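Local coordinates for protein NleG5-1 effector (Enterobacteria phage YYZ-2008, PDB 5VGC) that probably acts as a ubiquitin-protein transferase of the RING clan, as an NleG-family effector of pathogenic Escherichia coli, and binds calcium ions, at residues Ser26-Gln31 / Arg83-Gly88; Arg49-Asn54 / Glu94-Arg99; Ala132-Pro137 / Gly208-Lys213; Val164-Asp169 / His183-Glu188. The protein carries 1 engineered substitution. All blocks are in the same frame, centred on the assembly; numbering follows the deposited sequence.

Contact 1. Residues Ser26-Gln31 / Arg83-Gly88; sequences SEIRNQ and RTLNHG
The carbonyl oxygen of Leu85 takes a hydrogen bond from Arg29, with NH2 to O at 2.8 Å and an N-H...O angle of 144°. This joins two helices: Arg29 sits within helix 22-34, and Leu85 is the last residue of helix 68-85 before Asn86 leaves helical geometry. The carbonyl is thus one of those at the C-terminal end of its helix, where a positively charged guanidinium would probably be favoured. The bond is not ideally straight. NH2 stands 22° off the carbonyl plane, and the oxygen is likewise tilted out of the guanidinium plane, near its edge. Arg29 starts with CG anti to its carbonyl carbon (chi1 -56°), and a bend at chi3 then carries the terminal group across to Leu85. The same NH2 also lies 3.8 Å from CD2 of Leu85. Phe57 of strand 57-60 touches both Arg29 and Leu85 and joins the strand to the two helices. Beyond the helix end, Asn86 holds the outgoing chain through bonds to Phe57 N and Leu90 O, and the ring of His87 stacks on Tyr113 of the second subunit. Beside the polar bond lies an apolar contact: Ile28 and Leu85 meet at about a right angle, CG2 of Ile28 lying 4.2 Å from CD1 of Leu85.

Contact 2. Residues Arg49-Asn54 / Glu94-Arg99; sequences RPMQVN and EVTVLR
Val95 meets Met51 tip to tip. CG1 of Val95 lies 3.9 Å from CE of Met51 and equally far from its sulfur, because the methionine chain folds at chi3 (77°) and lays both end atoms against the same methyl. The next residue along helix 92-102, Thr96, stands at about a right angle to Met51 and touches the methionine methyl: OG1 of Thr96 is 3.6 Å from CE of Met51. That is a van der Waals contact; the hydroxyl has a weak hydrogen bond to Ser92 O, one turn back in its own helix. One turn on from Val95 comes Arg99, whose amide bonds to the Val95 carbonyl. Its chain leaves with CG anti to the backbone N (chi1 -164°) and bends at chi2. Here the aliphatic part does the touching, CD of Arg99 coming 3.6 Å from CG2 of Val53. The valine methyl also lies in the plane of the guanidinium, at its edge, 3.9 Å from NE of Arg99, and the guanidinium has a long, weak ion pair with Glu102. Met107 of the second subunit packs on both Val53 and Arg99, and Leu110 of that subunit on Val95, so the contact continues into the dimer interface. The loop of an antiparallel beta hairpin, strands 44-50 and 57-60, thus rests on the helix that leads to the calcium site of Glu102 and Leu104.

Contact 3. Residues Ala132-Pro137 / Gly208-Lys213; sequences AQLQVP and GNFVLK
Val136 and Phe210 meet at about a right angle, the valine offering CG1 to the far end of the ring: CG1 of Val136 is 3.8 Å from CZ of Phe210 and 4.1 Å from its CE1. Leu134 joins more loosely at the same corner, with its CD1 4.3 Å from CZ of Phe210. Both methyls approach the ring obliquely. No hydrogen bond crosses between the segments, so the join is purely apolar, and one buried ring serves two loop residues. The phenyl reaches them because CG is anti to the carbonyl carbon of Phe210 (chi1 -70°), which carries the ring out toward the loop. Around this first shell, Phe155 meets the same ring with its plane turned by about 55°, and Leu140 of helix 138-141 touches it too. The contact lies in the NleG domain of the RING clan and joins the loop between two short helices to strand 209-212 of its antiparallel sheet. That strand is bonded to Cys165 on one neighbouring strand and Ala202 on the other, and it starts at a G1 beta bulge in which Gly208 and Asn209 both face Asp204. On the loop side, Gln133 leaves helix 129-132 with a positive phi of 55°, after which Leu134 and Val136 both direct CB toward the strand. Helix 129-132 carries Glu130, a calcium ligand, and the side chain of Leu134 is about 8 Å from that of Glu130.

Contact 4. Residues Val164-Asp169 / His183-Glu188; sequences VCMLYD and HPLSRE
Tyr168 reaches from strand 164-169 to the loop at His183-Glu188 within the RING-clan domain, joining a strand of its antiparallel sheet to the loop that comes after helix 170-178. Its CB is directed at that loop, and with CG anti to the carbonyl carbon (chi1 -63°) the ring extends across. Along the ring the first atom to touch is CE2 of Tyr168, 3.9 Å from CG of Pro184; the two side chains slide past each other in opposite directions, and the approach to the phenol is oblique. At the tip, OH of Tyr168 comes 3.7 Å from CE1 of His183 and 4.1 Å from CG of Pro184. Neither is a hydrogen bond. Met166, two residues back and with CB pointed the same way, meets Leu185 tip to tip through CE and CD1. Met156, on the paired strand 152-157, touches both Tyr168 and His183. The imidazole is held from two positions. Its NE2 is bonded to Arg157 O, at the end of that strand, while ND1 receives the amide of Leu185 (Leu185 N to His183 ND1 3.2 Å, 157°), which lies almost exactly in the ring plane. Bonded at both nitrogens, the ring has its rotation fixed. Two backbone bonds close the loop further: His183 N to Glu188 O and Arg187 N to His183 O, both 2.8 Å. The arginine adds a bond of its own, NH1 of Arg187 standing 3.3 Å from O of Pro184, well above the carbonyl plane.

How the contacts relate
The contacts fall into two separated groups. Contacts 1 and 2 lie on one side of the chain's centre, their own centres about 13 Å apart, and their segments alternate along the sequence. Consecutive helices 68-85 and 92-102 carry one segment of each, and the salt bridge from Arg83 NH1 to Glu94 OE1 (3.1 Å) joins them. Both close before contacts 3 and 4 open. These lie on the opposite side, centres about 15 Å apart, within the NleG domain. Contact 4 is nested inside the loop closed by contact 3, and neighbouring strands 164-169 and 209-212 join the two in one sheet. Between the groups the centres are 36 to 64 Å apart, with no direct touch, consistent with an N-terminal module separate from the RING-clan domain.

Contact 1. Residues Ser26-Gln31 / Arg83-Gly88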
loop_
_atom_site.group_PDB
_atom_site.type_symbol
_atom_site.label_atom_id
_atom_site.label_comp_id
_atom_site.label_asym_id
_atom_site.label_seq_id
_atom_site.Cartn_x
_atom_site.Cartn_y
_atom_site.Cartn_z
ATOM N N SER A 26 -1.999 -31.647 9.649
ATOM C CA SER A 26 -0.800 -31.225 10.394
ATOM C C SER A 26 0.449 -31.995 9.959
ATOM O O SER A 26 1.510 -31.397 9.756
ATOM C CB SER A 26 -1.007 -31.378 11.907
ATOM O OG SER A 26 -1.932 -30.416 12.390
ATOM N N GLU A 27 0.321 -33.311 9.808
ATOM C CA GLU A 27 1.437 -34.127 9.288
ATOM C C GLU A 27 1.820 -33.747 7.848
ATOM O O GLU A 27 3.015 -33.759 7.503
ATOM C CB GLU A 27 1.155 -35.637 9.439
ATOM C CG GLU A 27 1.358 -36.133 10.879
ATOM C CD GLU A 27 0.595 -37.411 11.225
ATOM O OE1 GLU A 27 0.303 -38.218 10.317
ATOM O OE2 GLU A 27 0.291 -37.610 12.422
ATOM N N ILE A 28 0.832 -33.390 7.021
ATOM C CA ILE A 28 1.137 -32.838 5.682
ATOM C C ILE A 28 1.941 -31.541 5.838
ATOM O O ILE A 28 2.978 -31.373 5.176
ATOM C CB ILE A 28 -0.103 -32.549 4.802
ATOM C CG1 ILE A 28 -0.989 -33.792 4.626
ATOM C CG2 ILE A 28 0.336 -32.060 3.423
ATOM C CD1 ILE A 28 -2.387 -33.488 4.128
ATOM N N ARG A 29 1.466 -30.640 6.710
ATOM C CA ARG A 29 2.172 -29.371 6.970
ATOM C C ARG A 29 3.611 -29.593 7.479
ATOM O O ARG A 29 4.533 -28.863 7.090
ATOM C CB ARG A 29 1.439 -28.484 7.974
ATOM C CG ARG A 29 -0.002 -28.107 7.669
ATOM C CD ARG A 29 -0.416 -26.943 8.571
ATOM N NE ARG A 29 -1.834 -26.914 8.965
ATOM C CZ ARG A 29 -2.856 -26.634 8.161
ATOM N NH1 ARG A 29 -4.095 -26.638 8.646
ATOM N NH2 ARG A 29 -2.657 -26.360 6.877
ATOM N N ASN A 30 3.797 -30.595 8.346
ATOM C CA ASN A 30 5.141 -30.979 8.813
ATOM C C ASN A 30 6.024 -31.455 7.647
ATOM O O ASN A 30 7.131 -30.927 7.445
ATOM C CB ASN A 30 5.064 -32.068 9.894
ATOM C CG ASN A 30 4.410 -31.583 11.191
ATOM O OD1 ASN A 30 4.105 -30.398 11.361
ATOM N ND2 ASN A 30 4.189 -32.513 12.117
ATOM N N GLN A 31 5.531 -32.434 6.880
ATOM C CA GLN A 31 6.275 -32.953 5.710
ATOM C C GLN A 31 6.684 -31.868 4.693
ATOM O O GLN A 31 7.766 -31.950 4.101
ATOM C CB GLN A 31 5.510 -34.099 5.021
ATOM C CG GLN A 31 5.633 -35.441 5.747
ATOM C CD GLN A 31 6.804 -36.294 5.249
ATOM O OE1 GLN A 31 7.000 -36.442 4.042
ATOM N NE2 GLN A 31 7.580 -36.861 6.179
ATOM N N ARG A 83 -6.994 -25.654 -0.988
ATOM C CA ARG A 83 -8.028 -24.968 -0.221
ATOM C C ARG A 83 -8.167 -25.544 1.198
ATOM O O ARG A 83 -8.344 -24.803 2.157
ATOM C CB ARG A 83 -9.379 -25.005 -0.940
ATOM C CG ARG A 83 -9.468 -24.074 -2.125
ATOM C CD ARG A 83 -10.907 -23.799 -2.506
ATOM N NE ARG A 83 -10.902 -23.144 -3.808
ATOM C CZ ARG A 83 -10.780 -21.828 -4.009
ATOM N NH1 ARG A 83 -10.642 -20.959 -3.003
ATOM N NH2 ARG A 83 -10.774 -21.366 -5.237
ATOM N N THR A 84 -8.076 -26.864 1.327
ATOM C CA THR A 84 -8.238 -27.501 2.626
ATOM C C THR A 84 -7.083 -27.128 3.554
ATOM O O THR A 84 -7.312 -26.806 4.715
ATOM C CB THR A 84 -8.389 -29.035 2.495
ATOM O OG1 THR A 84 -9.406 -29.333 1.527
ATOM C CG2 THR A 84 -8.772 -29.652 3.822
ATOM N N LEU A 85 -5.862 -27.155 3.031
ATOM C CA LEU A 85 -4.679 -26.712 3.795
ATOM C C LEU A 85 -4.583 -25.198 4.111
ATOM O O LEU A 85 -4.247 -24.825 5.232
ATOM C CB LEU A 85 -3.390 -27.133 3.072
ATOM C CG LEU A 85 -3.132 -28.630 2.990
ATOM C CD1 LEU A 85 -2.002 -28.917 2.010
ATOM C CD2 LEU A 85 -2.799 -29.164 4.372
ATOM N N ASN A 86 -4.864 -24.340 3.135
ATOM C CA ASN A 86 -4.525 -22.912 3.248
ATOM C C ASN A 86 -5.462 -22.085 4.130
ATOM O O ASN A 86 -6.634 -22.432 4.312
ATOM C CB ASN A 86 -4.465 -22.285 1.847
ATOM C CG ASN A 86 -3.276 -22.783 1.032
ATOM O OD1 ASN A 86 -2.299 -23.306 1.574
ATOM N ND2 ASN A 86 -3.353 -22.615 -0.278
ATOM N N HIS A 87 -4.940 -20.979 4.657
ATOM C CA HIS A 87 -5.761 -20.016 5.395
ATOM C C HIS A 87 -6.711 -19.319 4.417
ATOM O O HIS A 87 -6.328 -19.012 3.280
ATOM C CB HIS A 87 -4.921 -18.959 6.098
ATOM C CG HIS A 87 -3.910 -19.514 7.051
ATOM N ND1 HIS A 87 -4.194 -19.820 8.367
ATOM C CD2 HIS A 87 -2.603 -19.800 6.873
ATOM C CE1 HIS A 87 -3.106 -20.285 8.952
ATOM N NE2 HIS A 87 -2.126 -20.285 8.067
ATOM N N GLY A 88 -7.945 -19.093 4.868
ATOM C CA GLY A 88 -9.001 -18.531 4.029
ATOM C C GLY A 88 -9.536 -19.440 2.929
ATOM O O GLY A 88 -10.288 -18.996 2.075
#

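Contact 2. Residues Arg49-Asn54 / Glu94-Arg99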
loop_
_atom_site.group_PDB
_atom_site.type_symbol
_atom_site.label_atom_id
_atom_site.label_comp_id
_atom_site.label_asym_id
_atom_site.label_seq_id
_atom_site.Cartn_x
_atom_site.Cartn_y
_atom_site.Cartn_z
ATOM N N ARG A 49 4.544 -28.159 -1.684
ATOM C CA ARG A 49 5.642 -27.332 -1.168
ATOM C C ARG A 49 5.072 -26.110 -0.439
ATOM O O ARG A 49 3.973 -25.628 -0.790
ATOM C CB ARG A 49 6.550 -26.864 -2.304
ATOM C CG ARG A 49 7.321 -27.991 -2.973
ATOM C CD ARG A 49 7.834 -27.624 -4.359
ATOM N NE ARG A 49 7.990 -28.809 -5.205
ATOM C CZ ARG A 49 8.181 -28.791 -6.527
ATOM N NH1 ARG A 49 8.247 -27.643 -7.199
ATOM N NH2 ARG A 49 8.302 -29.941 -7.189
ATOM N N PRO A 50 5.806 -25.617 0.575
ATOM C CA PRO A 50 5.368 -24.436 1.303
ATOM C C PRO A 50 5.604 -23.195 0.448
ATOM O O PRO A 50 6.656 -23.071 -0.181
ATOM C CB PRO A 50 6.286 -24.424 2.536
ATOM C CG PRO A 50 7.552 -25.040 2.053
ATOM C CD PRO A 50 7.120 -26.085 1.053
ATOM N N MET A 51 4.636 -22.290 0.423
ATOM C CA MET A 51 4.758 -21.071 -0.375
ATOM C C MET A 51 5.665 -20.083 0.321
ATOM O O MET A 51 6.024 -20.255 1.487
ATOM C CB MET A 51 3.390 -20.442 -0.632
ATOM C CG MET A 51 2.508 -21.290 -1.551
ATOM S SD MET A 51 0.986 -20.446 -2.009
ATOM C CE MET A 51 1.665 -19.320 -3.243
ATOM N N GLN A 52 6.021 -19.036 -0.414
ATOM C CA GLN A 52 6.938 -18.014 0.071
ATOM C C GLN A 52 6.342 -17.313 1.299
ATOM O O GLN A 52 7.072 -16.877 2.183
ATOM C CB GLN A 52 7.295 -16.990 -1.025
ATOM C CG GLN A 52 7.847 -17.594 -2.322
ATOM C CD GLN A 52 6.770 -18.056 -3.311
ATOM O OE1 GLN A 52 5.739 -18.637 -2.919
ATOM N NE2 GLN A 52 7.007 -17.810 -4.595
ATOM N N VAL A 53 5.010 -17.218 1.340
ATOM C CA VAL A 53 4.297 -16.668 2.487
ATOM C C VAL A 53 4.101 -17.769 3.519
ATOM O O VAL A 53 3.841 -18.925 3.164
ATOM C CB VAL A 53 2.901 -16.129 2.098
ATOM C CG1 VAL A 53 2.234 -15.430 3.280
ATOM C CG2 VAL A 53 3.000 -15.160 0.924
ATOM N N ASN A 54 4.208 -17.392 4.791
ATOM C CA ASN A 54 4.096 -18.345 5.891
ATOM C C ASN A 54 2.649 -18.825 6.018
ATOM O O ASN A 54 1.720 -18.017 5.982
ATOM C CB ASN A 54 4.560 -17.722 7.221
ATOM C CG ASN A 54 6.016 -17.259 7.193
ATOM O OD1 ASN A 54 6.854 -17.814 6.479
ATOM N ND2 ASN A 54 6.318 -16.235 7.981
ATOM N N GLU A 94 -4.555 -17.827 -5.992
ATOM C CA GLU A 94 -5.221 -16.684 -5.347
ATOM C C GLU A 94 -4.291 -15.984 -4.376
ATOM O O GLU A 94 -4.232 -14.736 -4.318
ATOM C CB GLU A 94 -6.496 -17.137 -4.623
ATOM C CG GLU A 94 -7.620 -17.583 -5.553
ATOM C CD GLU A 94 -8.698 -18.410 -4.861
ATOM O OE1 GLU A 94 -8.390 -19.059 -3.833
ATOM O OE2 GLU A 94 -9.859 -18.419 -5.346
ATOM N N VAL A 95 -3.554 -16.801 -3.626
ATOM C CA VAL A 95 -2.528 -16.302 -2.702
ATOM C C VAL A 95 -1.532 -15.421 -3.476
ATOM O O VAL A 95 -1.310 -14.251 -3.111
ATOM C CB VAL A 95 -1.813 -17.467 -1.981
ATOM C CG1 VAL A 95 -0.631 -16.969 -1.152
ATOM C CG2 VAL A 95 -2.778 -18.231 -1.095
ATOM N N THR A 96 -0.967 -15.983 -4.554
ATOM C CA THR A 96 -0.068 -15.226 -5.414
ATOM C C THR A 96 -0.720 -13.920 -5.904
ATOM O O THR A 96 -0.078 -12.868 -5.865
ATOM C CB THR A 96 0.461 -16.070 -6.608
ATOM O OG1 THR A 96 1.311 -17.115 -6.117
ATOM C CG2 THR A 96 1.244 -15.224 -7.632
ATOM N N VAL A 97 -1.976 -13.972 -6.352
ATOM C CA VAL A 97 -2.626 -12.721 -6.801
ATOM C C VAL A 97 -2.683 -11.708 -5.656
ATOM O O VAL A 97 -2.329 -10.515 -5.817
ATOM C CB VAL A 97 -4.046 -12.983 -7.389
ATOM C CG1 VAL A 97 -4.845 -11.690 -7.590
ATOM C CG2 VAL A 97 -3.931 -13.737 -8.710
ATOM N N LEU A 98 -3.114 -12.166 -4.489
ATOM C CA LEU A 98 -3.226 -11.230 -3.358
ATOM C C LEU A 98 -1.870 -10.623 -2.988
ATOM O O LEU A 98 -1.752 -9.390 -2.761
ATOM C CB LEU A 98 -3.857 -11.920 -2.143
ATOM C CG LEU A 98 -5.323 -12.282 -2.310
ATOM C CD1 LEU A 98 -5.751 -13.089 -1.111
ATOM C CD2 LEU A 98 -6.199 -11.044 -2.470
ATOM N N ARG A 99 -0.853 -11.487 -2.954
ATOM C CA ARG A 99 0.495 -11.029 -2.635
ATOM C C ARG A 99 1.016 -10.048 -3.704
ATOM O O ARG A 99 1.649 -9.042 -3.360
ATOM C CB ARG A 99 1.447 -12.212 -2.479
ATOM C CG ARG A 99 2.752 -11.877 -1.790
ATOM C CD ARG A 99 2.570 -11.753 -0.297
ATOM N NE ARG A 99 3.830 -11.422 0.347
ATOM C CZ ARG A 99 4.368 -10.199 0.404
ATOM N NH1 ARG A 99 3.764 -9.142 -0.135
ATOM N NH2 ARG A 99 5.534 -10.025 1.025
#

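Contact 3. Residues Ala132-Pro137 / Gly208-Lys213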
loop_
_atom_site.group_PDB
_atom_site.type_symbol
_atom_site.label_atom_id
_atom_site.label_comp_id
_atom_site.label_asym_id
_atom_site.label_seq_id
_atom_site.Cartn_x
_atom_site.Cartn_y
_atom_site.Cartn_z
ATOM N N ALA A 132 24.826 23.393 -26.760
ATOM C CA ALA A 132 24.425 24.286 -25.658
ATOM C C ALA A 132 25.591 25.125 -25.159
ATOM O O ALA A 132 25.394 26.172 -24.513
ATOM C CB ALA A 132 23.816 23.508 -24.511
ATOM N N GLN A 133 26.803 24.659 -25.460
ATOM C CA GLN A 133 28.028 25.400 -25.187
ATOM C C GLN A 133 28.053 25.753 -23.702
ATOM O O GLN A 133 28.093 26.911 -23.306
ATOM C CB GLN A 133 28.154 26.601 -26.123
ATOM C CG GLN A 133 28.618 26.221 -27.530
ATOM C CD GLN A 133 28.794 27.421 -28.455
ATOM O OE1 GLN A 133 29.917 27.861 -28.716
ATOM N NE2 GLN A 133 27.679 27.956 -28.956
ATOM N N LEU A 134 28.009 24.699 -22.896
ATOM C CA LEU A 134 28.052 24.815 -21.462
ATOM C C LEU A 134 29.499 25.027 -21.080
ATOM O O LEU A 134 30.351 24.235 -21.461
ATOM C CB LEU A 134 27.533 23.536 -20.799
ATOM C CG LEU A 134 26.174 23.020 -21.246
ATOM C CD1 LEU A 134 25.946 21.677 -20.617
ATOM C CD2 LEU A 134 25.075 23.993 -20.880
ATOM N N GLN A 135 29.773 26.095 -20.330
ATOM C CA GLN A 135 31.119 26.382 -19.822
ATOM C C GLN A 135 31.189 25.940 -18.357
ATOM O O GLN A 135 30.989 26.739 -17.444
ATOM C CB GLN A 135 31.437 27.867 -19.988
ATOM C CG GLN A 135 31.473 28.347 -21.439
ATOM C CD GLN A 135 32.772 28.003 -22.166
ATOM O OE1 GLN A 135 33.292 26.890 -22.061
ATOM N NE2 GLN A 135 33.298 28.969 -22.915
ATOM N N VAL A 136 31.459 24.650 -18.152
ATOM C CA VAL A 136 31.473 24.046 -16.826
ATOM C C VAL A 136 32.564 22.987 -16.744
ATOM O O VAL A 136 33.124 22.589 -17.763
ATOM C CB VAL A 136 30.111 23.376 -16.480
ATOM C CG1 VAL A 136 28.955 24.326 -16.770
ATOM C CG2 VAL A 136 29.902 22.051 -17.221
ATOM N N PRO A 137 32.863 22.514 -15.530
ATOM C CA PRO A 137 33.836 21.445 -15.443
ATOM C C PRO A 137 33.307 20.080 -15.874
ATOM O O PRO A 137 32.098 19.786 -15.791
ATOM C CB PRO A 137 34.213 21.426 -13.944
ATOM C CG PRO A 137 33.682 22.701 -13.382
ATOM C CD PRO A 137 32.458 22.964 -14.186
ATOM N N GLY A 208 29.280 25.642 -7.461
ATOM C CA GLY A 208 29.832 24.507 -8.218
ATOM C C GLY A 208 28.786 23.571 -8.811
ATOM O O GLY A 208 29.016 22.367 -8.957
ATOM N N ASN A 209 27.637 24.140 -9.158
ATOM C CA ASN A 209 26.477 23.388 -9.588
ATOM C C ASN A 209 25.635 24.247 -10.502
ATOM O O ASN A 209 25.735 25.488 -10.504
ATOM C CB ASN A 209 25.626 22.948 -8.362
ATOM C CG ASN A 209 26.097 21.636 -7.744
ATOM O OD1 ASN A 209 26.335 20.662 -8.451
ATOM N ND2 ASN A 209 26.226 21.606 -6.414
ATOM N N PHE A 210 24.798 23.574 -11.289
ATOM C CA PHE A 210 23.734 24.232 -12.001
ATOM C C PHE A 210 22.647 24.592 -10.999
ATOM O O PHE A 210 22.142 23.706 -10.321
ATOM C CB PHE A 210 23.140 23.328 -13.050
ATOM C CG PHE A 210 24.029 23.039 -14.217
ATOM C CD1 PHE A 210 24.173 23.958 -15.231
ATOM C CD2 PHE A 210 24.670 21.811 -14.335
ATOM C CE1 PHE A 210 24.973 23.691 -16.341
ATOM C CE2 PHE A 210 25.466 21.524 -15.441
ATOM C CZ PHE A 210 25.621 22.466 -16.444
ATOM N N VAL A 211 22.307 25.881 -10.910
ATOM C CA VAL A 211 21.236 26.376 -10.039
ATOM C C VAL A 211 20.091 26.897 -10.892
ATOM O O VAL A 211 20.325 27.438 -11.989
ATOM C CB VAL A 211 21.698 27.493 -9.088
ATOM C CG1 VAL A 211 20.577 27.916 -8.139
ATOM C CG2 VAL A 211 22.918 27.047 -8.300
ATOM N N LEU A 212 18.859 26.707 -10.398
ATOM C CA LEU A 212 17.663 27.243 -11.045
ATOM C C LEU A 212 17.701 28.775 -11.072
ATOM O O LEU A 212 18.324 29.395 -10.209
ATOM C CB LEU A 212 16.391 26.796 -10.332
ATOM C CG LEU A 212 15.927 25.341 -10.375
ATOM C CD1 LEU A 212 14.479 25.208 -9.939
ATOM C CD2 LEU A 212 16.092 24.754 -11.757
ATOM N N LYS A 213 17.035 29.368 -12.067
ATOM C CA LYS A 213 17.090 30.832 -12.269
ATOM C C LYS A 213 16.152 31.608 -11.335
ATOM O O LYS A 213 15.086 31.122 -10.952
ATOM C CB LYS A 213 16.834 31.216 -13.734
ATOM C CG LYS A 213 18.037 31.004 -14.650
ATOM C CD LYS A 213 17.873 31.760 -15.963
ATOM C CE LYS A 213 18.993 31.468 -16.950
ATOM N NZ LYS A 213 20.249 32.196 -16.625
#

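Contact 4. Residues Val164-Asp169 / His183-Glu188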
loop_
_atom_site.group_PDB
_atom_site.type_symbol
_atom_site.label_atom_id
_atom_site.label_comp_id
_atom_site.label_asym_id
_atom_site.label_seq_id
_atom_site.Cartn_x
_atom_site.Cartn_y
_atom_site.Cartn_z
ATOM N N VAL A 164 18.989 22.961 -7.102
ATOM C CA VAL A 164 20.148 22.435 -7.825
ATOM C C VAL A 164 19.680 21.317 -8.761
ATOM O O VAL A 164 18.887 20.426 -8.369
ATOM C CB VAL A 164 21.205 21.927 -6.819
ATOM C CG1 VAL A 164 22.229 20.978 -7.454
ATOM C CG2 VAL A 164 21.889 23.092 -6.118
ATOM N N CYS A 165 20.163 21.369 -9.996
ATOM C CA CYS A 165 19.880 20.305 -10.948
ATOM C C CYS A 165 21.134 19.743 -11.547
ATOM O O CYS A 165 22.215 20.348 -11.496
ATOM C CB CYS A 165 18.922 20.752 -12.046
ATOM S SG CYS A 165 19.173 22.406 -12.606
ATOM N N MET A 166 20.967 18.548 -12.106
ATOM C CA MET A 166 22.055 17.867 -12.765
ATOM C C MET A 166 21.641 17.470 -14.149
ATOM O O MET A 166 20.445 17.350 -14.456
ATOM C CB MET A 166 22.498 16.677 -11.940
ATOM C CG MET A 166 23.163 17.131 -10.635
ATOM S SD MET A 166 24.421 16.008 -10.018
ATOM C CE MET A 166 23.460 14.605 -9.483
ATOM N N LEU A 167 22.658 17.300 -14.979
ATOM C CA LEU A 167 22.502 16.940 -16.371
ATOM C C LEU A 167 22.458 15.422 -16.473
ATOM O O LEU A 167 23.396 14.768 -16.060
ATOM C CB LEU A 167 23.678 17.483 -17.193
ATOM C CG LEU A 167 23.652 17.147 -18.688
ATOM C CD1 LEU A 167 22.396 17.742 -19.329
ATOM C CD2 LEU A 167 24.920 17.651 -19.372
ATOM N N TYR A 168 21.374 14.885 -17.026
ATOM C CA TYR A 168 21.238 13.447 -17.266
ATOM C C TYR A 168 21.105 13.164 -18.762
ATOM O O TYR A 168 20.643 14.021 -19.546
ATOM C CB TYR A 168 19.991 12.881 -16.543
ATOM C CG TYR A 168 20.052 12.990 -15.034
ATOM C CD1 TYR A 168 19.816 14.185 -14.399
ATOM C CD2 TYR A 168 20.326 11.891 -14.250
ATOM C CE1 TYR A 168 19.878 14.302 -13.031
ATOM C CE2 TYR A 168 20.391 11.999 -12.868
ATOM C CZ TYR A 168 20.157 13.228 -12.266
ATOM O OH TYR A 168 20.219 13.398 -10.895
ATOM N N ASP A 169 21.487 11.950 -19.137
ATOM C CA ASP A 169 21.208 11.408 -20.457
ATOM C C ASP A 169 19.694 11.162 -20.589
ATOM O O ASP A 169 19.061 10.424 -19.778
ATOM C CB ASP A 169 21.985 10.106 -20.691
ATOM C CG ASP A 169 22.064 9.713 -22.162
ATOM O OD1 ASP A 169 21.011 9.524 -22.791
ATOM O OD2 ASP A 169 23.192 9.574 -22.691
ATOM N N HIS A 183 14.471 8.512 -7.781
ATOM C CA HIS A 183 15.440 9.549 -8.127
ATOM C C HIS A 183 16.770 9.110 -7.548
ATOM O O HIS A 183 16.842 8.807 -6.349
ATOM C CB HIS A 183 15.001 10.908 -7.530
ATOM C CG HIS A 183 15.826 12.071 -7.983
ATOM N ND1 HIS A 183 17.171 12.183 -7.713
ATOM C CD2 HIS A 183 15.496 13.180 -8.683
ATOM C CE1 HIS A 183 17.640 13.299 -8.237
ATOM N NE2 HIS A 183 16.644 13.921 -8.834
ATOM N N PRO A 184 17.835 9.054 -8.384
ATOM C CA PRO A 184 19.109 8.485 -7.883
ATOM C C PRO A 184 19.719 9.142 -6.638
ATOM O O PRO A 184 20.463 8.481 -5.931
ATOM C CB PRO A 184 20.046 8.563 -9.094
ATOM C CG PRO A 184 19.374 9.474 -10.067
ATOM C CD PRO A 184 17.901 9.333 -9.826
ATOM N N LEU A 185 19.407 10.407 -6.375
ATOM C CA LEU A 185 19.870 11.115 -5.172
ATOM C C LEU A 185 18.851 11.082 -4.033
ATOM O O LEU A 185 19.109 10.502 -2.975
ATOM C CB LEU A 185 20.227 12.566 -5.509
ATOM C CG LEU A 185 21.482 12.821 -6.356
ATOM C CD1 LEU A 185 21.671 14.315 -6.607
ATOM C CD2 LEU A 185 22.697 12.229 -5.667
ATOM N N SER A 186 17.694 11.693 -4.238
ATOM C CA SER A 186 16.714 11.829 -3.153
ATOM C C SER A 186 15.895 10.561 -2.886
ATOM O O SER A 186 15.266 10.451 -1.827
ATOM C CB SER A 186 15.769 13.019 -3.423
ATOM O OG SER A 186 14.867 12.750 -4.473
ATOM N N ARG A 187 15.895 9.624 -3.840
ATOM C CA ARG A 187 15.043 8.422 -3.809
ATOM C C ARG A 187 13.520 8.706 -3.835
ATOM O O ARG A 187 12.710 7.812 -3.559
ATOM C CB ARG A 187 15.398 7.486 -2.655
ATOM C CG ARG A 187 16.869 7.428 -2.322
ATOM C CD ARG A 187 17.758 6.986 -3.447
ATOM N NE ARG A 187 17.514 5.602 -3.841
ATOM C CZ ARG A 187 18.053 4.990 -4.901
ATOM N NH1 ARG A 187 18.899 5.632 -5.727
ATOM N NH2 ARG A 187 17.750 3.713 -5.154
ATOM N N GLU A 188 13.134 9.935 -4.188
ATOM C CA GLU A 188 11.737 10.295 -4.354
ATOM C C GLU A 188 11.286 9.779 -5.719
ATOM O O GLU A 188 12.109 9.413 -6.573
ATOM C CB GLU A 188 11.562 11.818 -4.329
ATOM C CG GLU A 188 11.974 12.490 -3.029
ATOM C CD GLU A 188 12.124 14.008 -3.134
ATOM O OE1 GLU A 188 12.409 14.518 -4.221
ATOM O OE2 GLU A 188 11.960 14.710 -2.109
#